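PDB 1VLP: nicotinate phosphoribosyltransferase, which catalyses the ATP-dependent synthesis of nicotinate ribonucleotide from nicotinate and phosphoribosyl pyrophosphate, the first step from nicotinic acid to NAD. Local coordinates for residues A[302-308]-A[334-340]; A[316-320]-A[356-360]; A[184-190]-A[363-369]; A[26-31]-A[240-246]. All coordinates share one frame; numbering follows the deposited sequence. Where two conformers were deposited one is given.

Contact 1 of 4, residues A[302-308]-A[334-340]; sequences YVGVRQD and KIICYSD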
# COMPACT_ATOMS: atom_id res chain seq x y z
N TYR A 302 11.28 16.28 -2.86
CA TYR A 302 10.60 15.14 -3.50
C TYR A 302 11.14 14.93 -4.88
O TYR A 302 11.35 15.86 -5.60
CB TYR A 302 9.09 15.37 -3.57
CG TYR A 302 8.44 15.30 -2.21
CD1 TYR A 302 8.01 14.09 -1.68
CD2 TYR A 302 8.27 16.44 -1.45
CE1 TYR A 302 7.46 14.02 -0.42
CE2 TYR A 302 7.68 16.37 -0.19
CZ TYR A 302 7.28 15.17 0.31
OH TYR A 302 6.71 15.07 1.56
N VAL A 303 11.30 13.68 -5.27
CA VAL A 303 11.88 13.37 -6.56
C VAL A 303 10.83 13.18 -7.62
O VAL A 303 11.17 12.94 -8.79
CB VAL A 303 12.76 12.11 -6.50
CG1 VAL A 303 14.01 12.37 -5.60
CG2 VAL A 303 11.97 10.91 -6.08
N GLY A 304 9.58 13.31 -7.21
CA GLY A 304 8.45 13.17 -8.07
C GLY A 304 7.18 12.98 -7.28
O GLY A 304 7.09 13.30 -6.08
N VAL A 305 6.19 12.48 -8.00
CA VAL A 305 4.84 12.34 -7.50
C VAL A 305 4.36 10.92 -7.78
O VAL A 305 4.82 10.27 -8.73
CB VAL A 305 3.83 13.33 -8.14
CG1 VAL A 305 4.09 14.79 -7.68
CG2 VAL A 305 3.81 13.19 -9.66
N ARG A 306 3.47 10.44 -6.92
CA ARG A 306 2.80 9.12 -7.12
C ARG A 306 1.34 9.38 -7.58
O ARG A 306 0.59 10.13 -6.92
CB ARG A 306 2.86 8.21 -5.85
CG ARG A 306 2.37 6.72 -6.07
CD ARG A 306 2.43 5.93 -4.70
NE ARG A 306 1.14 5.26 -4.46
CZ ARG A 306 0.57 5.10 -3.28
NH1 ARG A 306 1.16 5.52 -2.15
NH2 ARG A 306 -0.61 4.49 -3.21
N GLN A 307 0.98 8.78 -8.72
CA GLN A 307 -0.36 8.86 -9.30
C GLN A 307 -1.18 7.62 -8.82
O GLN A 307 -0.76 6.49 -9.03
CB GLN A 307 -0.29 8.95 -10.80
CG GLN A 307 -1.63 9.13 -11.53
CD GLN A 307 -2.39 7.86 -11.74
OE1 GLN A 307 -1.83 6.84 -12.20
NE2 GLN A 307 -3.69 7.90 -11.47
N ASP A 308 -2.29 7.86 -8.13
CA ASP A 308 -3.04 6.82 -7.48
C ASP A 308 -4.54 6.86 -7.75
O ASP A 308 -5.26 5.95 -7.30
CB ASP A 308 -2.81 6.94 -5.97
CG ASP A 308 -3.13 5.65 -5.22
OD1 ASP A 308 -2.75 4.54 -5.70
OD2 ASP A 308 -3.72 5.78 -4.13
N LYS A 334 11.87 15.08 -13.10
CA LYS A 334 11.01 14.45 -12.07
C LYS A 334 10.24 13.19 -12.57
O LYS A 334 10.05 12.98 -13.79
CB LYS A 334 10.06 15.52 -11.51
CG LYS A 334 10.79 16.75 -10.90
CD LYS A 334 11.50 16.40 -9.62
CE LYS A 334 12.12 17.64 -8.96
NZ LYS A 334 12.84 17.28 -7.69
N ILE A 335 9.81 12.39 -11.60
CA ILE A 335 9.22 11.09 -11.78
C ILE A 335 7.71 11.18 -11.51
O ILE A 335 7.30 11.84 -10.57
CB ILE A 335 9.83 10.02 -10.76
CG1 ILE A 335 11.30 9.81 -11.11
CG2 ILE A 335 9.07 8.70 -10.81
CD1 ILE A 335 12.11 9.12 -10.00
N ILE A 336 6.91 10.50 -12.34
CA ILE A 336 5.59 10.07 -11.97
C ILE A 336 5.59 8.55 -11.79
O ILE A 336 6.01 7.80 -12.66
CB ILE A 336 4.46 10.43 -13.00
CG1 ILE A 336 4.41 11.93 -13.25
CG2 ILE A 336 3.12 9.92 -12.51
CD1 ILE A 336 3.40 12.36 -14.24
N CYS A 337 5.15 8.14 -10.62
CA CYS A 337 4.97 6.71 -10.33
C CYS A 337 3.46 6.39 -10.39
O CYS A 337 2.68 6.91 -9.62
CB CYS A 337 5.49 6.41 -8.95
SG CYS A 337 5.23 4.65 -8.57
N TYR A 338 3.08 5.58 -11.37
CA TYR A 338 1.72 5.17 -11.60
C TYR A 338 1.48 3.88 -10.81
O TYR A 338 2.22 2.89 -10.97
CB TYR A 338 1.53 4.87 -13.08
CG TYR A 338 1.79 6.05 -13.99
CD1 TYR A 338 0.82 6.96 -14.31
CD2 TYR A 338 3.06 6.26 -14.52
CE1 TYR A 338 1.08 8.01 -15.16
CE2 TYR A 338 3.35 7.33 -15.35
CZ TYR A 338 2.34 8.22 -15.67
OH TYR A 338 2.66 9.26 -16.50
N SER A 339 0.47 3.91 -9.94
CA SER A 339 0.30 2.78 -9.01
C SER A 339 -1.13 2.28 -8.83
O SER A 339 -1.39 1.51 -7.89
CB SER A 339 0.90 3.16 -7.64
OG SER A 339 0.15 4.21 -7.03
N ASP A 340 -2.07 2.73 -9.67
CA ASP A 340 -3.50 2.45 -9.46
C ASP A 340 -3.95 1.34 -10.38
O ASP A 340 -4.25 1.61 -11.55
CB ASP A 340 -4.34 3.71 -9.71
CG ASP A 340 -5.85 3.49 -9.46
OD1 ASP A 340 -6.20 2.50 -8.75
OD2 ASP A 340 -6.65 4.29 -9.99
O HOH W 1 -1.94 4.16 -12.23
O HOH W 2 -5.65 5.89 -12.03

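Contact 2 of 4, residues A[316-320]-A[356-360]; sequences TKKIS and ENGML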
# COMPACT_ATOMS: atom_id res chain seq x y z
N THR A 316 -0.90 13.26 -15.80
CA THR A 316 0.45 13.44 -16.33
C THR A 316 0.62 14.84 -16.95
O THR A 316 1.61 15.53 -16.72
CB THR A 316 0.74 12.32 -17.38
OG1 THR A 316 0.65 11.02 -16.74
CG2 THR A 316 2.16 12.46 -18.06
N LYS A 317 -0.38 15.26 -17.71
CA LYS A 317 -0.36 16.56 -18.33
C LYS A 317 -0.30 17.65 -17.27
O LYS A 317 0.46 18.60 -17.42
CB LYS A 317 -1.55 16.72 -19.26
CG LYS A 317 -1.43 15.84 -20.52
CD LYS A 317 -2.38 16.26 -21.66
CE LYS A 317 -3.79 16.18 -21.32
NZ LYS A 317 -4.65 16.35 -22.56
N LYS A 318 -1.13 17.49 -16.24
CA LYS A 318 -1.29 18.51 -15.19
C LYS A 318 0.03 18.70 -14.44
O LYS A 318 0.48 19.84 -14.17
CB LYS A 318 -2.41 18.11 -14.23
CG LYS A 318 -2.61 19.07 -13.05
CD LYS A 318 -3.77 18.63 -12.13
CE LYS A 318 -5.06 19.31 -12.53
NZ LYS A 318 -6.15 18.76 -11.72
N ILE A 319 0.63 17.57 -14.05
CA ILE A 319 1.91 17.56 -13.32
C ILE A 319 3.08 18.09 -14.16
O ILE A 319 3.91 18.85 -13.66
CB ILE A 319 2.23 16.11 -12.82
CG1 ILE A 319 1.28 15.73 -11.70
CG2 ILE A 319 3.64 15.99 -12.35
CD1 ILE A 319 1.29 16.68 -10.49
N SER A 320 3.13 17.70 -15.43
CA SER A 320 4.14 18.19 -16.35
C SER A 320 4.09 19.70 -16.48
O SER A 320 5.12 20.37 -16.36
CB SER A 320 3.99 17.53 -17.74
OG SER A 320 4.89 18.09 -18.67
N GLU A 356 5.94 11.61 -23.62
CA GLU A 356 5.32 12.69 -24.40
C GLU A 356 5.30 14.00 -23.64
O GLU A 356 5.53 15.07 -24.22
CB GLU A 356 3.87 12.32 -24.78
CG GLU A 356 3.22 13.35 -25.75
CD GLU A 356 1.78 12.95 -26.17
OE1 GLU A 356 1.67 11.99 -27.00
OE2 GLU A 356 0.79 13.60 -25.67
N ASN A 357 5.09 13.91 -22.35
CA ASN A 357 4.93 15.06 -21.47
C ASN A 357 6.16 15.36 -20.61
O ASN A 357 6.08 16.10 -19.62
CB ASN A 357 3.71 14.81 -20.61
CG ASN A 357 2.45 14.93 -21.39
OD1 ASN A 357 2.10 16.02 -21.82
ND2 ASN A 357 1.78 13.80 -21.65
N GLY A 358 7.32 14.83 -21.01
CA GLY A 358 8.58 15.15 -20.35
C GLY A 358 8.76 14.72 -18.93
O GLY A 358 9.37 15.44 -18.14
N MSE A 359 8.22 13.55 -18.60
CA MSE A 359 8.28 13.01 -17.25
C MSE A 359 8.96 11.67 -17.33
O MSE A 359 8.76 10.93 -18.29
CB MSE A 359 6.87 12.84 -16.65
CG MSE A 359 6.10 14.13 -16.54
SE MSE A 359 6.88 15.44 -15.26
CE MSE A 359 6.81 14.38 -13.68
N LEU A 360 9.75 11.37 -16.28
CA LEU A 360 10.22 10.02 -16.04
C LEU A 360 9.06 9.25 -15.40
O LEU A 360 8.19 9.87 -14.74
CB LEU A 360 11.44 10.00 -15.13
CG LEU A 360 12.63 10.84 -15.59
CD1 LEU A 360 13.68 10.96 -14.50
CD2 LEU A 360 13.25 10.25 -16.80

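Contact 3 of 4, residues A[184-190]-A[363-369]; sequences IRFSEFG and FGIGTNF. With PO4 (phosphate ion), chain E.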
# COMPACT_ATOMS: atom_id res chain seq x y z
N ILE A 184 10.44 -0.56 -19.07
CA ILE A 184 9.59 -0.13 -17.99
C ILE A 184 10.28 -0.37 -16.63
O ILE A 184 10.68 -1.48 -16.36
CB ILE A 184 8.23 -0.85 -18.00
CG1 ILE A 184 7.48 -0.71 -19.35
CG2 ILE A 184 7.39 -0.38 -16.86
CD1 ILE A 184 7.14 0.62 -19.79
N ARG A 185 10.39 0.69 -15.81
CA ARG A 185 10.95 0.60 -14.46
C ARG A 185 9.74 0.38 -13.52
O ARG A 185 8.84 1.23 -13.41
CB ARG A 185 11.74 1.87 -14.07
CG ARG A 185 12.94 2.13 -14.91
CD ARG A 185 13.79 3.21 -14.27
NE ARG A 185 15.03 2.66 -13.75
CZ ARG A 185 15.71 3.15 -12.71
NH1 ARG A 185 15.26 4.22 -12.03
NH2 ARG A 185 16.83 2.56 -12.33
N PHE A 186 9.70 -0.77 -12.86
CA PHE A 186 8.56 -1.13 -12.05
C PHE A 186 8.96 -1.81 -10.79
O PHE A 186 10.07 -2.37 -10.66
CB PHE A 186 7.55 -2.03 -12.82
CG PHE A 186 8.02 -3.43 -13.06
CD1 PHE A 186 8.85 -3.71 -14.16
CD2 PHE A 186 7.70 -4.47 -12.17
CE1 PHE A 186 9.31 -4.96 -14.39
CE2 PHE A 186 8.16 -5.76 -12.43
CZ PHE A 186 8.98 -5.99 -13.50
N SER A 187 8.05 -1.74 -9.84
CA SER A 187 8.15 -2.54 -8.62
C SER A 187 6.89 -3.38 -8.41
O SER A 187 5.80 -3.04 -8.85
CB SER A 187 8.42 -1.63 -7.43
OG SER A 187 7.28 -0.83 -7.20
N GLU A 188 7.08 -4.51 -7.75
CA GLU A 188 6.01 -5.39 -7.31
C GLU A 188 5.39 -4.81 -6.06
O GLU A 188 6.09 -4.32 -5.16
CB GLU A 188 6.62 -6.78 -7.00
CG GLU A 188 5.58 -7.86 -6.77
CD GLU A 188 4.99 -7.86 -5.37
OE1 GLU A 188 5.62 -7.40 -4.38
OE2 GLU A 188 3.86 -8.34 -5.27
N PHE A 189 4.07 -4.79 -6.00
CA PHE A 189 3.33 -4.05 -4.97
C PHE A 189 2.09 -4.81 -4.48
O PHE A 189 1.12 -4.18 -3.94
CB PHE A 189 2.89 -2.74 -5.65
CG PHE A 189 2.31 -1.68 -4.75
CD1 PHE A 189 2.67 -1.53 -3.38
CD2 PHE A 189 1.38 -0.77 -5.30
CE1 PHE A 189 2.10 -0.52 -2.60
CE2 PHE A 189 0.82 0.26 -4.52
CZ PHE A 189 1.18 0.38 -3.18
N GLY A 190 2.05 -6.13 -4.69
CA GLY A 190 0.84 -6.91 -4.50
C GLY A 190 0.64 -7.60 -3.15
O GLY A 190 -0.21 -8.47 -3.03
N PHE A 363 6.43 2.53 -12.06
CA PHE A 363 5.18 1.79 -11.91
C PHE A 363 5.22 0.91 -10.68
O PHE A 363 6.24 0.27 -10.41
CB PHE A 363 4.94 0.93 -13.17
CG PHE A 363 4.81 1.75 -14.42
CD1 PHE A 363 3.61 2.32 -14.76
CD2 PHE A 363 5.94 2.10 -15.14
CE1 PHE A 363 3.51 3.17 -15.83
CE2 PHE A 363 5.84 2.95 -16.25
CZ PHE A 363 4.61 3.47 -16.58
N GLY A 364 4.13 0.90 -9.92
CA GLY A 364 3.89 -0.11 -8.87
C GLY A 364 2.77 -1.01 -9.36
O GLY A 364 1.65 -0.55 -9.57
N ILE A 365 3.07 -2.31 -9.53
CA ILE A 365 2.11 -3.24 -10.08
C ILE A 365 1.74 -4.24 -8.98
O ILE A 365 2.57 -5.04 -8.61
CB ILE A 365 2.67 -3.94 -11.32
CG1 ILE A 365 3.07 -2.88 -12.40
CG2 ILE A 365 1.69 -4.93 -11.78
CD1 ILE A 365 3.77 -3.41 -13.67
N GLY A 366 0.49 -4.17 -8.49
CA GLY A 366 0.09 -4.90 -7.30
C GLY A 366 -0.71 -6.14 -7.58
O GLY A 366 -0.18 -7.19 -7.91
N THR A 367 -2.02 -6.02 -7.42
CA THR A 367 -2.94 -7.17 -7.56
C THR A 367 -2.81 -7.95 -8.86
O THR A 367 -2.94 -9.16 -8.85
CB THR A 367 -4.40 -6.72 -7.35
OG1 THR A 367 -4.45 -6.00 -6.11
CG2 THR A 367 -5.33 -7.90 -7.27
N ASN A 368 -2.48 -7.28 -9.96
CA ASN A 368 -2.29 -8.02 -11.18
C ASN A 368 -1.16 -9.04 -11.08
O ASN A 368 -1.20 -10.04 -11.78
CB ASN A 368 -2.05 -7.06 -12.34
CG ASN A 368 -1.95 -7.77 -13.64
OD1 ASN A 368 -0.87 -8.07 -14.12
ND2 ASN A 368 -3.09 -8.06 -14.24
N PHE A 369 -0.14 -8.76 -10.26
CA PHE A 369 0.93 -9.72 -10.07
C PHE A 369 0.50 -10.90 -9.16
O PHE A 369 0.70 -12.06 -9.50
CB PHE A 369 2.21 -9.08 -9.51
CG PHE A 369 3.25 -8.75 -10.57
CD1 PHE A 369 3.66 -9.72 -11.51
CD2 PHE A 369 3.81 -7.48 -10.64
CE1 PHE A 369 4.64 -9.41 -12.50
CE2 PHE A 369 4.77 -7.16 -11.63
CZ PHE A 369 5.16 -8.13 -12.57
P PO4 E . -3.48 -2.48 -7.11
O1 PO4 E . -2.40 -3.18 -6.33
O2 PO4 E . -3.95 -3.23 -8.32
O3 PO4 E . -4.74 -2.31 -6.25
O4 PO4 E . -3.08 -1.07 -7.49
O HOH W 3 7.81 1.73 -8.15

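Contact 4 of 4, residues A[26-31]-A[240-246]; sequences MYKITM and GTVAHEW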
# COMPACT_ATOMS: atom_id res chain seq x y z
N MSE A 26 6.77 -1.71 2.57
CA MSE A 26 7.73 -0.78 3.19
C MSE A 26 7.08 0.48 3.68
O MSE A 26 7.49 0.99 4.74
CB MSE A 26 8.85 -0.40 2.25
CG MSE A 26 9.73 0.76 2.79
SE MSE A 26 11.29 0.83 1.66
CE MSE A 26 11.82 2.80 2.09
N TYR A 27 6.05 0.98 2.98
CA TYR A 27 5.39 2.22 3.44
C TYR A 27 4.81 2.07 4.84
O TYR A 27 4.75 3.07 5.57
CB TYR A 27 4.34 2.75 2.46
CG TYR A 27 2.97 2.09 2.55
CD1 TYR A 27 2.02 2.53 3.47
CD2 TYR A 27 2.64 1.03 1.74
CE1 TYR A 27 0.76 1.92 3.55
CE2 TYR A 27 1.37 0.41 1.82
CZ TYR A 27 0.45 0.86 2.72
OH TYR A 27 -0.78 0.23 2.76
N LYS A 28 4.48 0.85 5.26
CA LYS A 28 3.99 0.69 6.64
C LYS A 28 5.05 0.98 7.70
O LYS A 28 4.76 1.61 8.72
CB LYS A 28 3.31 -0.68 6.85
CG LYS A 28 2.06 -0.87 6.01
CD LYS A 28 0.71 -0.52 6.71
CE LYS A 28 0.42 0.92 7.04
NZ LYS A 28 -1.02 1.01 7.52
N ILE A 29 6.29 0.58 7.46
CA ILE A 29 7.38 0.86 8.35
C ILE A 29 7.78 2.31 8.37
O ILE A 29 8.05 2.87 9.42
CB ILE A 29 8.57 -0.11 8.04
CG1 ILE A 29 8.14 -1.57 8.30
CG2 ILE A 29 9.85 0.22 8.83
CD1 ILE A 29 7.72 -1.88 9.76
N THR A 30 7.82 2.95 7.21
CA THR A 30 8.15 4.40 7.19
C THR A 30 7.02 5.21 7.87
O THR A 30 7.33 6.09 8.69
CB THR A 30 8.48 4.92 5.79
OG1 THR A 30 7.43 4.59 4.88
CG2 THR A 30 9.78 4.31 5.31
N MSE A 31 5.75 4.89 7.62
CA MSE A 31 4.67 5.49 8.38
C MSE A 31 4.78 5.26 9.87
O MSE A 31 4.59 6.15 10.65
CB MSE A 31 3.33 4.88 7.94
CG MSE A 31 2.74 5.40 6.67
SE MSE A 31 2.16 7.27 6.98
CE MSE A 31 0.88 7.02 8.24
N GLY A 240 9.05 2.02 -1.21
CA GLY A 240 7.91 2.66 -0.50
C GLY A 240 7.78 4.14 -0.79
O GLY A 240 8.73 4.80 -1.24
N THR A 241 6.57 4.66 -0.57
CA THR A 241 6.24 6.09 -0.72
C THR A 241 5.48 6.48 0.58
O THR A 241 5.15 5.63 1.36
CB THR A 241 5.34 6.27 -2.03
OG1 THR A 241 6.15 6.29 -3.20
CG2 THR A 241 4.47 7.53 -2.05
N VAL A 242 5.19 7.76 0.80
CA VAL A 242 4.17 8.11 1.77
C VAL A 242 2.79 7.50 1.34
O VAL A 242 2.53 7.29 0.15
CB VAL A 242 4.09 9.62 1.93
CG1 VAL A 242 3.35 10.25 0.72
CG2 VAL A 242 3.43 9.96 3.27
N ALA A 243 1.91 7.23 2.32
CA ALA A 243 0.57 6.71 2.02
C ALA A 243 -0.47 7.80 2.32
O ALA A 243 -0.15 8.76 3.00
CB ALA A 243 0.26 5.48 2.88
N HIS A 244 -1.68 7.63 1.83
CA HIS A 244 -2.77 8.61 2.10
C HIS A 244 -2.99 8.83 3.57
O HIS A 244 -3.30 9.95 3.96
CB HIS A 244 -4.10 8.23 1.46
CG HIS A 244 -4.08 8.17 -0.03
ND1 HIS A 244 -3.95 9.29 -0.82
CD2 HIS A 244 -4.11 7.11 -0.88
CE1 HIS A 244 -3.94 8.92 -2.10
NE2 HIS A 244 -4.04 7.60 -2.15
N GLU A 245 -2.79 7.77 4.37
CA GLU A 245 -3.15 7.84 5.79
C GLU A 245 -2.34 8.90 6.53
O GLU A 245 -2.82 9.52 7.48
CB GLU A 245 -3.11 6.45 6.43
CG GLU A 245 -1.85 5.84 6.65
CD GLU A 245 -1.96 4.50 7.48
OE1 GLU A 245 -2.45 4.59 8.63
OE2 GLU A 245 -1.47 3.48 7.02
N TRP A 246 -1.15 9.23 6.02
CA TRP A 246 -0.33 10.30 6.57
C TRP A 246 -1.01 11.63 6.51
O TRP A 246 -1.27 12.21 7.56
CB TRP A 246 1.06 10.34 5.90
CG TRP A 246 1.96 11.34 6.50
CD1 TRP A 246 2.51 12.42 5.87
CD2 TRP A 246 2.46 11.38 7.85
NE1 TRP A 246 3.29 13.11 6.72
CE2 TRP A 246 3.29 12.51 7.94
CE3 TRP A 246 2.29 10.56 8.99
CZ2 TRP A 246 3.95 12.87 9.13
CZ3 TRP A 246 2.94 10.92 10.16
CH2 TRP A 246 3.75 12.04 10.23
O HOH W 4 7.97 4.59 2.25
O HOH W 5 5.15 5.88 3.88

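Contact 1 of 4, residues A[302-308]-A[334-340]
Strand 304-307 runs parallel to strand 335-338, pairing G304 with I335, V305 with I336, R306 with C337 and Q307 with Y338, the axes inclined by 18°. Backbone bonds alternate between the strands from V303 O to S339 N. G304, with no side chain, brings its CA to 3.1 Å from I335 O. Before the strands, K334 NZ donates to Y302 O (2.9 Å) and also to S299 O. On the R306 face, NE gives a straight bond to S339 OG (2.9 Å), which sits at the edge of the guanidinium, 4° out of its plane. R306 NH2 forms a salt bridge with D308 OD1 (3.3 Å), its hydrogen bond weak, while H244 holds D308 OD2. On the other face V305 CG2 lies alongside I336 CG1 (3.9 Å). The Q307 chain kinks at chi2 (-82°), carrying OE1 to the Y338 ring edge, 3.4 Å from CD1; one water links Q307 OE1 to D340 N, a second Q307 NE2 to D340 OD2. The NE bond restrains the guanidinium of R306, a nicotinate ligand by similarity. The strands belong to a beta-alpha-beta unit: helix 312-326 covers V305 and Q307, and strands 279-281 and 360-365 flank the pair.

Contact 2 of 4, residues A[316-320]-A[356-360]
N357, just past the end of helix 344-356, lies against helix 312-326 through its whole side chain. Its CB rests between two side chains one turn apart, 3.8 Å from T316 CG2 and 4.0 Å from S320 CB. Farther out, CG approaches both the T316 methyl and the aliphatic part of K317. At the tip the amide divides: OD1 lies 3.8 Å from K317 CG, and ND2 packs 3.9 Å from T316 CG2 while donating its hydrogen bond to A353 O, in helix 344-356. With CG anti to its carbonyl carbon (chi1 -72°), N357 folds back to that helix end and still presents its carbons to the neighbour. The backbone supplies the polar link: S320 OG donates to N357 O, tilted 18° from the carbonyl plane, though the exact length (2.5 Å) is doubtful. G358 follows with positive phi, as the C-prime residue of a Schellman motif, and turns the chain toward strand 360-365. M359, a selenomethionine, then curls so that CE meets I319 CG2 at 3.8 Å and SE comes within 4.0 Å of S320 CA. Asparagine suits the place because its carbons pack while its amide bonds to the helix's last turn; the small serine hydroxyl can come close to N357 O. One direct hydrogen bond thus ties helix 312-326 to this turn, the rest being packing, partly against the N357 amide.

Contact 3 of 4, residues A[184-190]-A[363-369]
F363 O is gripped from two directions: S187 N donates to it at 2.8 Å, nearly in line with the carbonyl, and water 3 donates at 3.1 Å. The same water is hydrogen-bonded to S187 OG, which chi1 of 67° turns to the side of F363 O, so one water serves both. These bonds belong to the parallel pairing of strands 186-188 and 363-365, continued by I365 N to S187 O (2.9 Å). The last bond, F189 N to I365 O, is less regular, the donor lying well above the carbonyl plane. On the face bearing F186, F363 and I365 the packing is hydrophobic. I184 CG2 presses close to F363 CD2 (3.3 Å), F186 CB meets I365 CD1, and F186 CE2 lies 3.8 Å from F369 CE2. The F186 and F369 rings are near parallel, with planes 29° apart, but slid so they barely overlap. Helix 168-181 packs against this face. At the end of strand 186-188, E188 OE2 accepts G190 N from above its carboxylate plane and also Q200 NE2, while T225 binds OE1, which would spread the buried negative charge over these partners. G366 is the N-cap of helix 367-370, and its bare CA lets a phosphate, probably from the crystallisation liquor, bring O1 to 3.2 Å. T367 N donates to that O1 at 3.1 Å. An anion held by the N-H of T367 at a helix start and of S341 in another loop is consistent with the inferred role of T367 in binding phosphoribosyl pyrophosphate; F189, a nicotinate ligand by similarity, lies just past strand 186-188.

Contact 4 of 4, residues A[26-31]-A[240-246]
K28 NZ and E245 OE2 form a salt bridge of 2.6 Å, the ammonium approaching the syn lone pair of the carboxylate. Though the lysine starts out away from the partner segment, bends at chi2 and chi3 (-95° and 68°) bring its chain across that of E245 at about a right angle. The ammonium is also held by E144 and by the carbonyl of I141, and Y46 takes the other glutamate oxygen; K28 thus lies between two carboxylates, which would favour its charged form. E144 further accepts a bond from Y27 OH. Water carries the next polar link: T30 OG1 binds waters 4 and 5, and both donate to T241 O, water 4 only weakly. The contact joins the first helix of the N-terminal domain, 26-38, to the loop leading into helix 244-254 of the barrel-like domain; Y27 and T241 are both nicotinate ligands by similarity, which would place the nicotinate pocket at the junction of the two domains. Apolar packing centres on the tyrosine, whose CD1 comes 3.5 Å from A243 CB, a methyl small enough to let the ring in close. K28 CG covers one face of this ring near the rim. Separately, Y27 CB makes a close carbon-to-carbonyl approach to T241 O, at 3.2 Å. Two selenomethionines pack at the ends of the contact. M26 SE rests 3.8 Å from G240 N, where glycine has no side chain to intervene. M31, modelled in two conformers and so less certain, makes an oblique Met-aromatic contact with W246, its SE 4.9 Å from the five-membered ring centroid.

In the fold
Contacts 1 and 3 belong to one parallel sheet, in which strands 335-338 and 360-365 are neighbours; their centres lie 13 Å apart, and Y338 and F363 stand side by side across them. Contact 2 is 11 Å from contact 1 between centres and about 24 Å from contact 4, packing helix 312-326 against the turn between helix 344-356 and strand 360-365. Along the chain, contacts 1 and 2 are nested within the loop closed by contact 3, while contact 4 crosses contact 3. Contact 4 brings in the N-terminal domain, so Y27, F189, T241 and R306 gather from contacts 1, 3 and 4, consistent with one nicotinate pocket; contact 2 lies outside it, I319 about 10 Å from R306 between side chains.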